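Local coordinates for protein diol-dehydratase (Roseburia inulinivorans, PDB 5I2A) that is a glycyl radical enzyme that dehydrates 1,2-propanediol and does so without vitamin B12, at residues P27-A32 against E115-R120; M589-G594 against E645-I650; F673-L678 against A691-V696. All coordinates share one frame; numbering follows the deposited sequence. Where two conformers were deposited one is given.

Contact 1. Residues P27-A32 against E115-R120; sequences PEIEAA and EETKKR
Ala31 and Thr117 meet where a loop crosses helix 115-125, a loop-on-helix contact in the pyruvate formate lyase-like part of the chain. The CB of Ala31 lies 4.0 Å from Thr117 CG2 and 3.8 Å from Arg120 CB, so one methyl rests against two side chains a helical turn apart. The same methyl stands over the centre of one face of the Arg120 guanidinium, whose chain bends at chi2 and chi3; its NH1 goes on to a salt bridge with Glu35. With CG2 anti to the backbone N (OG1 at chi1 -67°), the Thr117 methyl comes within 3.5 Å of Ile29 O, a van der Waals touch.

Polar groups are joined through water. Thr117 OG1 gives its proton to one water, which donates in turn to Ile29 O and Glu28 OE2. Thr117 OG1 is also hydrogen-bonded to Ser114 OG, just before the helix, which helps hold its rotation. Farther out, both carboxylate oxygens of Glu30 take backbone N-H groups, of Ile80 and Ala81. A second water accepts from Ala31 N at 2.9 Å and donates to Thr117 OG1, also at 2.9 Å.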
# COMPACT_ATOMS: atom_id res chain seq x y z
N PRO A 27 25.28 7.29 28.61
CA PRO A 27 24.17 7.50 27.68
C PRO A 27 22.84 7.09 28.31
O PRO A 27 22.79 6.10 29.05
CB PRO A 27 24.52 6.59 26.50
CG PRO A 27 26.01 6.49 26.55
CD PRO A 27 26.33 6.43 28.03
N GLU A 28 21.80 7.86 28.05
CA GLU A 28 20.49 7.60 28.63
C GLU A 28 19.39 7.50 27.58
O GLU A 28 19.35 8.30 26.66
CB GLU A 28 20.13 8.69 29.65
CG GLU A 28 18.69 8.58 30.18
CD GLU A 28 18.38 9.62 31.27
OE1 GLU A 28 19.19 10.54 31.46
OE2 GLU A 28 17.33 9.49 31.94
N ILE A 29 18.49 6.54 27.74
CA ILE A 29 17.29 6.41 26.92
C ILE A 29 16.18 7.37 27.38
O ILE A 29 15.84 7.40 28.57
CB ILE A 29 16.77 4.95 26.95
CG1 ILE A 29 17.79 4.01 26.34
CG2 ILE A 29 15.41 4.83 26.26
CD1 ILE A 29 17.59 2.55 26.72
N GLU A 30 15.62 8.14 26.45
CA GLU A 30 14.54 9.08 26.76
C GLU A 30 13.23 8.73 26.04
O GLU A 30 13.24 8.17 24.94
CB GLU A 30 14.99 10.51 26.44
CG GLU A 30 16.19 10.90 27.30
CD GLU A 30 16.71 12.32 27.12
OE1 GLU A 30 16.16 13.12 26.32
OE2 GLU A 30 17.71 12.63 27.80
N ALA A 31 12.11 9.09 26.66
CA ALA A 31 10.79 8.62 26.24
C ALA A 31 10.00 9.63 25.42
O ALA A 31 8.96 9.28 24.88
CB ALA A 31 9.98 8.21 27.46
N ALA A 32 10.48 10.87 25.33
CA ALA A 32 9.69 11.93 24.72
C ALA A 32 9.28 11.64 23.26
O ALA A 32 8.14 11.89 22.89
CB ALA A 32 10.43 13.24 24.80
N GLU A 115 13.30 4.83 36.10
CA GLU A 115 12.04 4.15 36.37
C GLU A 115 10.90 4.89 35.72
O GLU A 115 9.99 4.28 35.20
CB GLU A 115 11.79 4.00 37.88
CG GLU A 115 12.76 3.05 38.58
CD GLU A 115 12.85 1.71 37.89
OE1 GLU A 115 13.95 1.33 37.44
OE2 GLU A 115 11.81 1.03 37.78
N GLU A 116 10.96 6.22 35.73
CA GLU A 116 9.88 6.99 35.11
C GLU A 116 9.90 6.82 33.58
O GLU A 116 8.84 6.78 32.95
CB GLU A 116 9.99 8.46 35.49
CG GLU A 116 8.89 9.34 34.91
CD GLU A 116 7.50 9.01 35.45
OE1 GLU A 116 7.39 8.37 36.52
OE2 GLU A 116 6.51 9.41 34.80
N THR A 117 11.09 6.71 32.99
CA THR A 117 11.18 6.50 31.55
C THR A 117 10.59 5.13 31.18
O THR A 117 9.83 5.04 30.23
CB THR A 117 12.62 6.62 31.04
OG1 THR A 117 13.04 7.98 31.18
CG2 THR A 117 12.72 6.24 29.54
N LYS A 118 10.88 4.10 31.97
CA LYS A 118 10.27 2.79 31.74
C LYS A 118 8.74 2.89 31.72
O LYS A 118 8.09 2.35 30.82
CB LYS A 118 10.71 1.79 32.80
CG LYS A 118 12.20 1.44 32.80
CD LYS A 118 12.51 0.56 34.01
CE LYS A 118 14.00 0.34 34.23
NZ LYS A 118 14.23 -0.57 35.39
N LYS A 119 8.17 3.57 32.70
CA LYS A 119 6.72 3.70 32.78
C LYS A 119 6.15 4.43 31.58
O LYS A 119 5.13 4.04 31.04
CB LYS A 119 6.29 4.40 34.07
CG LYS A 119 6.62 3.62 35.34
CD LYS A 119 6.52 2.10 35.13
CE LYS A 119 5.07 1.60 35.15
NZ LYS A 119 4.98 0.10 35.17
N ARG A 120 6.81 5.51 31.18
CA ARG A 120 6.35 6.27 30.03
C ARG A 120 6.43 5.47 28.73
O ARG A 120 5.54 5.56 27.89
CB ARG A 120 7.14 7.55 29.91
CG ARG A 120 6.96 8.45 31.12
CD ARG A 120 7.03 9.89 30.72
NE ARG A 120 8.36 10.41 30.77
CZ ARG A 120 8.84 11.34 29.97
NH1 ARG A 120 8.11 11.85 28.99
NH2 ARG A 120 10.08 11.76 30.15
O HOH W 1 15.64 7.53 31.28
O HOH W 2 12.50 10.12 29.33

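Contact 2. Residues M589-G594 against E645-I650; sequences MNYGKG and EIHEMI
Tyr591 stacks on His647 from within the Schellman motif that ends helix 580-588, pressing the turn onto helix 637-651. Tyr591 N bonds to Ala586 O and Asn590 N to Leu587 O. Asn590, with positive phi, is the C-prime residue of that motif, and its OD1 accepts from Ala715 N.

Tyr591 follows, its backbone also at positive phi. The first torsion puts CG anti to the carbonyl carbon (chi1 -68°), and the ring runs toward the helix, where it meets His647 face to face. The centroids are 4.3 Å apart and the planes tilt by 29°. His647 CD2 sits 3.5 Å above the tyrosine plane, over its centre, while Tyr591 CB lies over a face of the imidazole; the two side chains cross at about a right angle. Ile646 CG2 approaches the tyrosine at its edge, near the ring plane. Ile650 CD1 is 3.6 Å from Tyr591 OH and 3.9 Å from Tyr591 CE1. That hydroxyl is hydrogen-bonded to Thr709 O, and His647 NE2 to Gly712 O, so both rings are also tied to the stretch that includes Thr709 and Gly712. An alanine in place of Tyr591 would probably leave Thr709 O without its hydroxyl partner and open a gap beside His647 CD2 and Ile650 CD1.

The Lys593 side chain, bent at chi2, runs roughly perpendicular to that of His647 and brings CE to 3.6 Å from His647 ND1. Its NZ is 4.1 Å from ND1, a nearness that would probably disfavour a charged imidazole.

Gly594 closes the turn, where Asn590 ND2 donates to Gly594 O at 3.0 Å, with an N-H...O angle of 165° and the donor in the carbonyl plane.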
# COMPACT_ATOMS: atom_id res chain seq x y z
N MET A 589 34.17 -32.33 17.41
CA MET A 589 34.82 -32.40 18.73
C MET A 589 35.82 -31.26 18.99
O MET A 589 36.65 -31.35 19.91
CB MET A 589 35.53 -33.75 18.88
CG MET A 589 34.61 -34.95 18.84
SD MET A 589 33.43 -34.88 20.20
CE MET A 589 34.50 -34.59 21.59
N ASN A 590 35.73 -30.19 18.20
CA ASN A 590 36.60 -29.02 18.38
C ASN A 590 38.08 -29.40 18.44
O ASN A 590 38.83 -28.88 19.25
CB ASN A 590 36.21 -28.25 19.64
CG ASN A 590 36.76 -26.84 19.66
OD1 ASN A 590 37.01 -26.25 18.62
ND2 ASN A 590 36.95 -26.29 20.87
N TYR A 591 38.47 -30.33 17.57
CA TYR A 591 39.85 -30.78 17.46
C TYR A 591 40.39 -31.36 18.79
O TYR A 591 41.59 -31.37 19.03
CB TYR A 591 40.74 -29.62 17.00
CG TYR A 591 40.51 -29.16 15.57
CD1 TYR A 591 40.91 -29.93 14.49
CD2 TYR A 591 39.93 -27.93 15.31
CE1 TYR A 591 40.73 -29.50 13.19
CE2 TYR A 591 39.74 -27.48 13.99
CZ TYR A 591 40.14 -28.28 12.94
OH TYR A 591 39.97 -27.86 11.64
N GLY A 592 39.49 -31.83 19.64
CA GLY A 592 39.87 -32.34 20.95
C GLY A 592 40.24 -31.27 21.96
O GLY A 592 40.82 -31.57 22.99
N LYS A 593 39.89 -30.01 21.68
CA LYS A 593 40.27 -28.92 22.57
C LYS A 593 39.24 -28.62 23.65
O LYS A 593 39.41 -27.69 24.44
CB LYS A 593 40.54 -27.64 21.76
CG LYS A 593 41.58 -27.81 20.66
CD LYS A 593 42.99 -27.85 21.23
CE LYS A 593 44.01 -28.08 20.12
NZ LYS A 593 45.41 -27.87 20.61
N GLY A 594 38.16 -29.39 23.70
CA GLY A 594 37.13 -29.15 24.70
C GLY A 594 35.84 -28.61 24.12
O GLY A 594 35.84 -27.86 23.15
N GLU A 645 46.93 -33.97 16.17
CA GLU A 645 47.86 -33.96 15.05
C GLU A 645 47.16 -33.53 13.76
O GLU A 645 47.78 -32.94 12.88
CB GLU A 645 48.54 -35.32 14.85
CG GLU A 645 47.63 -36.46 14.52
CD GLU A 645 48.39 -37.78 14.42
OE1 GLU A 645 48.70 -38.21 13.29
OE2 GLU A 645 48.68 -38.38 15.48
N ILE A 646 45.86 -33.80 13.67
CA ILE A 646 45.07 -33.28 12.56
C ILE A 646 45.07 -31.75 12.60
O ILE A 646 45.33 -31.10 11.59
CB ILE A 646 43.63 -33.82 12.60
CG1 ILE A 646 43.61 -35.28 12.14
CG2 ILE A 646 42.72 -32.97 11.72
CD1 ILE A 646 42.24 -35.92 12.18
N HIS A 647 44.81 -31.18 13.77
CA HIS A 647 44.86 -29.74 13.95
C HIS A 647 46.23 -29.20 13.58
O HIS A 647 46.34 -28.19 12.90
CB HIS A 647 44.52 -29.36 15.38
CG HIS A 647 44.14 -27.92 15.54
ND1 HIS A 647 44.49 -27.17 16.65
CD2 HIS A 647 43.43 -27.09 14.74
CE1 HIS A 647 44.02 -25.94 16.52
NE2 HIS A 647 43.37 -25.87 15.37
N GLU A 648 47.27 -29.89 14.03
CA GLU A 648 48.63 -29.42 13.79
C GLU A 648 48.99 -29.42 12.32
O GLU A 648 49.59 -28.46 11.85
CB GLU A 648 49.66 -30.27 14.56
CG GLU A 648 49.83 -29.87 16.04
CD GLU A 648 50.12 -28.38 16.25
OE1 GLU A 648 50.69 -27.73 15.35
OE2 GLU A 648 49.77 -27.86 17.34
N MET A 649 48.62 -30.46 11.58
CA MET A 649 48.96 -30.45 10.16
C MET A 649 48.13 -29.40 9.42
O MET A 649 48.58 -28.85 8.42
CB MET A 649 48.80 -31.83 9.51
CG MET A 649 47.55 -32.61 9.83
SD MET A 649 47.68 -34.29 9.16
CE MET A 649 47.55 -33.92 7.44
N ILE A 650 46.93 -29.09 9.91
CA ILE A 650 46.12 -28.04 9.31
C ILE A 650 46.76 -26.66 9.55
O ILE A 650 46.86 -25.86 8.63
CB ILE A 650 44.67 -28.07 9.83
CG1 ILE A 650 43.88 -29.16 9.10
CG2 ILE A 650 44.00 -26.72 9.63
CD1 ILE A 650 42.56 -29.48 9.73

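Contact 3. Residues F673-L678 against A691-V696; sequences FYTRPL and AGLYPV
Ala691 points its methyl at the last turns of helix 661-678, where three side chains receive it. Its CB lies 3.7 Å from each of Tyr674 CE2, Thr675 CG2 and Leu678 CD1, a close hydrophobic fit around a single carbon. Thr675 holds OG1 between the backbone N and the carbonyl carbon (chi1 59°), where it is hydrogen-bonded to Ala671 O one turn back, and this leaves CG2 to meet the alanine. Leu678 CD1 also lies over one face of the Tyr674 ring, offset toward its rim. A water joins the two backbones beside the methyl, accepting from Ala691 N at 3.0 Å and donating to Thr675 O at 2.8 Å.

Gly692 brings its carbonyl O to 3.7 Å from Tyr674 CE2, a van der Waals approach. The tip of the Leu693 side chain comes back to the helix: CD2 lies 4.0 Å from Tyr674 CD2, and the two side chains lie alongside, running in opposite senses. Leu693 CD1 also comes near Thr675 CG2. Beyond Leu693 the chain turns from the helix.

The contact is wholly buried. Tyr674 has CG anti to the backbone N (chi1 -179°). Its CE2 touches Ala691 CB, and its hydroxyl is hydrogen-bonded to Pro553 O of strand 548-556. Gly692 has backbone bonds to Pro553 and Gly555 of the same strand, which therefore ties helix 661-678 to the loop after strand 688-689, while Met507 of helix 489-521 packs against Tyr674.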
# COMPACT_ATOMS: atom_id res chain seq x y z
N PHE A 673 30.98 -17.38 -5.14
CA PHE A 673 29.79 -18.13 -4.73
C PHE A 673 28.81 -17.25 -3.95
O PHE A 673 27.63 -17.59 -3.79
CB PHE A 673 30.17 -19.36 -3.88
CG PHE A 673 30.77 -20.49 -4.67
CD1 PHE A 673 30.87 -20.42 -6.05
CD2 PHE A 673 31.20 -21.64 -4.03
CE1 PHE A 673 31.41 -21.47 -6.79
CE2 PHE A 673 31.74 -22.70 -4.76
CZ PHE A 673 31.85 -22.60 -6.14
N TYR A 674 29.31 -16.12 -3.46
CA TYR A 674 28.47 -15.15 -2.76
C TYR A 674 28.14 -13.95 -3.64
O TYR A 674 26.99 -13.56 -3.75
CB TYR A 674 29.15 -14.68 -1.47
CG TYR A 674 28.32 -13.70 -0.66
CD1 TYR A 674 27.24 -14.13 0.09
CD2 TYR A 674 28.63 -12.34 -0.64
CE1 TYR A 674 26.48 -13.23 0.84
CE2 TYR A 674 27.88 -11.44 0.11
CZ TYR A 674 26.81 -11.89 0.84
OH TYR A 674 26.06 -11.00 1.57
N THR A 675 29.16 -13.39 -4.30
CA THR A 675 28.98 -12.13 -5.02
C THR A 675 28.28 -12.27 -6.38
O THR A 675 27.59 -11.37 -6.79
CB THR A 675 30.32 -11.41 -5.24
OG1 THR A 675 31.21 -12.26 -5.99
CG2 THR A 675 30.97 -11.06 -3.89
N ARG A 676 28.46 -13.39 -7.07
CA ARG A 676 27.84 -13.53 -8.38
C ARG A 676 26.34 -13.80 -8.30
O ARG A 676 25.59 -13.17 -9.03
CB ARG A 676 28.53 -14.62 -9.19
CG ARG A 676 29.15 -14.05 -10.45
CD ARG A 676 29.93 -15.07 -11.21
NE ARG A 676 31.10 -14.45 -11.81
CZ ARG A 676 32.27 -15.07 -11.96
NH1 ARG A 676 32.41 -16.32 -11.56
NH2 ARG A 676 33.28 -14.43 -12.53
N PRO A 677 25.91 -14.73 -7.44
CA PRO A 677 24.45 -14.90 -7.36
C PRO A 677 23.74 -13.61 -6.93
O PRO A 677 22.69 -13.28 -7.47
CB PRO A 677 24.28 -16.00 -6.31
CG PRO A 677 25.54 -16.79 -6.39
CD PRO A 677 26.61 -15.75 -6.64
N LEU A 678 24.33 -12.89 -5.98
CA LEU A 678 23.64 -11.72 -5.44
C LEU A 678 23.30 -10.67 -6.50
O LEU A 678 22.22 -10.10 -6.45
CB LEU A 678 24.45 -11.08 -4.32
CG LEU A 678 24.06 -11.64 -2.95
CD1 LEU A 678 25.09 -11.21 -1.93
CD2 LEU A 678 22.64 -11.20 -2.53
N ALA A 691 26.45 -7.43 -3.57
CA ALA A 691 27.20 -7.88 -2.40
C ALA A 691 28.14 -6.83 -1.83
O ALA A 691 28.77 -6.06 -2.57
CB ALA A 691 28.01 -9.14 -2.75
N GLY A 692 28.24 -6.79 -0.51
CA GLY A 692 29.37 -6.19 0.17
C GLY A 692 30.12 -7.26 0.94
O GLY A 692 29.60 -8.36 1.16
N LEU A 693 31.35 -6.95 1.34
CA LEU A 693 32.18 -7.85 2.13
C LEU A 693 32.83 -7.05 3.26
O LEU A 693 33.98 -6.63 3.16
CB LEU A 693 33.23 -8.55 1.26
CG LEU A 693 32.69 -9.39 0.09
CD1 LEU A 693 33.78 -9.70 -0.92
CD2 LEU A 693 32.02 -10.66 0.58
N TYR A 694 32.08 -6.85 4.33
CA TYR A 694 32.58 -6.14 5.49
C TYR A 694 31.84 -6.62 6.73
O TYR A 694 30.76 -7.18 6.63
CB TYR A 694 32.44 -4.63 5.31
CG TYR A 694 31.03 -4.06 5.27
CD1 TYR A 694 30.32 -3.80 6.44
CD2 TYR A 694 30.44 -3.68 4.06
CE1 TYR A 694 29.07 -3.23 6.42
CE2 TYR A 694 29.17 -3.08 4.02
CZ TYR A 694 28.49 -2.87 5.20
OH TYR A 694 27.24 -2.29 5.21
N PRO A 695 32.46 -6.44 7.91
CA PRO A 695 31.90 -7.12 9.09
C PRO A 695 31.28 -6.25 10.17
O PRO A 695 30.61 -6.81 11.03
CB PRO A 695 33.13 -7.81 9.66
CG PRO A 695 34.21 -6.77 9.45
CD PRO A 695 33.88 -6.12 8.09
N VAL A 696 31.48 -4.93 10.13
CA VAL A 696 31.18 -4.07 11.28
C VAL A 696 31.84 -4.75 12.50
O VAL A 696 33.01 -5.09 12.41
CB VAL A 696 29.68 -3.81 11.48
CG1 VAL A 696 29.48 -2.53 12.31
CG2 VAL A 696 29.00 -3.64 10.12
O HOH W 3 27.44 -8.63 -6.09

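In the fold
The three contacts follow one another along the chain without touching. Contact 3 lies deepest, its centre about 15 Å from that of the chain, beside the sheet containing strand 548-556. Contact 1 is about 26 Å out, on the opposite side of the chain's centre from contact 3, their nearest atoms about 17 Å apart. Contact 2 is farthest out, about 35 Å, and its nearest atoms are about 19 Å from contact 3, although helices 637-651 and 661-678 are consecutive. Contacts 1 and 2 have centres about 50 Å apart. None includes Gly817, the predicted radical site. A PEG, probably from crystallisation, lies about 5 Å from the His647 side chain.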